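PDB 4Q9D: benzoylformate decarboxylase from Mycobacterium smegmatis, which belongs to the thiamine pyrophosphate-dependent enzyme family and carries a magnesium ion in its C-terminal cofactor-binding domain. Local coordinates for residues Q442-A447 and S491-F496. Residues are numbered along the deposited sequence; the frame is centred on the assembly and turned at random.
Sequences QAIWTA and SIAAGF
Phe496, just past the end of helix 489-495, packs against Gln442, Ile444 and Trp445 of segment 442-447, joining two helical segments of the C-terminal alpha/beta domain, which is built on a parallel sheet as is usual in thiamine pyrophosphate enzymes. The tight part is at the phenyl ring. Gln442 CA lies over one face, offset toward the rim, in a CH-pi contact 4.3 Å from the ring centroid and 19° off its normal. Ile444 lies across Phe496: with chi1 at 68°, its CG1 sits between the backbone N and the carbonyl carbon and comes within 3.8 Å of Phe496 CB. Trp445 CB approaches Phe496 CD1 obliquely, also at 3.8 Å. Toward helix 489-495 the contact thins: Ile444 CD1 still reaches Ala493 CA at 3.8 Å, but Ala493 adds little surface, and exposed Ala494 points away. The polar ends of Gln442 and Trp445 turn outward, NE2 of Gln442 hydrogen-bonding to Gln438 O of the second subunit and NE1 of Trp445 to Pro485 O of the same neighbouring subunit, so the buried contact lies at the subunit interface. Phe496 O, meanwhile, receives a CA-H...O contact from Trp445 CA at 3.6 Å, with 162° at the hydrogen, and lies 3.5 Å from Trp445 CD1.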
loop_
_atom_site.group_PDB
_atom_site.type_symbol
_atom_site.label_atom_id
_atom_site.label_comp_id
_atom_site.label_asym_id
_atom_site.label_seq_id
_atom_site.Cartn_x
_atom_site.Cartn_y
_atom_site.Cartn_z
ATOM N N GLN B 442 -4.118 -17.784 26.663
ATOM C CA GLN B 442 -4.645 -19.053 26.121
ATOM C C GLN B 442 -3.546 -19.954 25.575
ATOM O O GLN B 442 -3.772 -21.153 25.368
ATOM C CB GLN B 442 -5.709 -18.823 25.012
ATOM C CG GLN B 442 -6.740 -17.708 25.338
ATOM C CD GLN B 442 -6.306 -16.364 24.768
ATOM O OE1 GLN B 442 -5.125 -16.007 24.848
ATOM N NE2 GLN B 442 -7.246 -15.635 24.136
ATOM N N ALA B 443 -2.369 -19.391 25.291
ATOM C CA ALA B 443 -1.284 -20.240 24.779
ATOM C C ALA B 443 -0.922 -21.343 25.788
ATOM O O ALA B 443 -0.391 -22.357 25.393
ATOM C CB ALA B 443 -0.040 -19.423 24.426
ATOM N N ILE B 444 -1.171 -21.135 27.088
ATOM C CA ILE B 444 -0.750 -22.146 28.062
ATOM C C ILE B 444 -1.543 -23.464 27.896
ATOM O O ILE B 444 -1.090 -24.531 28.302
ATOM C CB ILE B 444 -0.805 -21.633 29.519
ATOM C CG1 ILE B 444 -2.232 -21.403 29.970
ATOM C CG2 ILE B 444 0.002 -20.336 29.668
ATOM C CD1 ILE B 444 -2.289 -20.734 31.367
ATOM N N TRP B 445 -2.698 -23.381 27.242
ATOM C CA TRP B 445 -3.511 -24.566 26.949
ATOM C C TRP B 445 -2.733 -25.480 26.025
ATOM O O TRP B 445 -2.737 -26.695 26.197
ATOM C CB TRP B 445 -4.848 -24.162 26.296
ATOM C CG TRP B 445 -5.719 -25.317 25.927
ATOM C CD1 TRP B 445 -6.536 -26.029 26.765
ATOM C CD2 TRP B 445 -5.890 -25.887 24.618
ATOM N NE1 TRP B 445 -7.189 -27.011 26.060
ATOM C CE2 TRP B 445 -6.819 -26.951 24.745
ATOM C CE3 TRP B 445 -5.333 -25.617 23.356
ATOM C CZ2 TRP B 445 -7.213 -27.753 23.653
ATOM C CZ3 TRP B 445 -5.740 -26.408 22.254
ATOM C CH2 TRP B 445 -6.668 -27.457 22.421
ATOM N N THR B 446 -2.079 -24.893 25.028
ATOM C CA THR B 446 -1.243 -25.671 24.116
ATOM C C THR B 446 -0.070 -26.315 24.868
ATOM O O THR B 446 0.301 -27.455 24.587
ATOM C CB THR B 446 -0.717 -24.780 22.961
ATOM O OG1 THR B 446 -1.822 -24.187 22.283
ATOM C CG2 THR B 446 0.112 -25.590 21.949
ATOM N N ALA B 447 0.514 -25.589 25.825
ATOM C CA ALA B 447 1.589 -26.165 26.649
ATOM C C ALA B 447 1.066 -27.414 27.399
ATOM O O ALA B 447 1.728 -28.451 27.450
ATOM C CB ALA B 447 2.129 -25.104 27.664
ATOM N N SER B 491 -6.427 -20.059 39.134
ATOM C CA SER B 491 -7.665 -20.644 38.616
ATOM C C SER B 491 -7.690 -20.679 37.101
ATOM O O SER B 491 -8.097 -21.687 36.499
ATOM C CB SER B 491 -8.881 -19.892 39.138
ATOM O OG SER B 491 -8.882 -20.021 40.541
ATOM N N ILE B 492 -7.258 -19.584 36.478
ATOM C CA ILE B 492 -7.236 -19.526 35.014
ATOM C C ILE B 492 -6.294 -20.595 34.488
ATOM O O ILE B 492 -6.646 -21.354 33.577
ATOM C CB ILE B 492 -6.846 -18.109 34.498
ATOM C CG1 ILE B 492 -7.813 -17.064 35.038
ATOM C CG2 ILE B 492 -6.817 -18.049 32.961
ATOM C CD1 ILE B 492 -7.327 -15.577 34.844
ATOM N N ALA B 493 -5.112 -20.694 35.088
ATOM C CA ALA B 493 -4.090 -21.648 34.622
ATOM C C ALA B 493 -4.584 -23.091 34.732
ATOM O O ALA B 493 -4.412 -23.901 33.828
ATOM C CB ALA B 493 -2.802 -21.475 35.436
ATOM N N ALA B 494 -5.211 -23.389 35.862
ATOM C CA ALA B 494 -5.756 -24.695 36.131
ATOM C C ALA B 494 -6.873 -24.933 35.131
ATOM O O ALA B 494 -7.003 -26.019 34.592
ATOM C CB ALA B 494 -6.301 -24.755 37.592
ATOM N N GLY B 495 -7.663 -23.901 34.863
ATOM C CA GLY B 495 -8.734 -24.013 33.887
ATOM C C GLY B 495 -8.267 -24.418 32.502
ATOM O O GLY B 495 -8.971 -25.149 31.809
ATOM N N PHE B 496 -7.088 -23.927 32.107
ATOM C CA PHE B 496 -6.439 -24.282 30.835
ATOM C C PHE B 496 -5.619 -25.573 30.895
ATOM O O PHE B 496 -4.947 -25.924 29.918
ATOM C CB PHE B 496 -5.547 -23.130 30.335
ATOM C CG PHE B 496 -6.328 -21.979 29.733
ATOM C CD1 PHE B 496 -7.118 -22.176 28.598
ATOM C CD2 PHE B 496 -6.261 -20.711 30.284
ATOM C CE1 PHE B 496 -7.837 -21.119 28.030
ATOM C CE2 PHE B 496 -6.973 -19.640 29.719
ATOM C CZ PHE B 496 -7.764 -19.843 28.601
#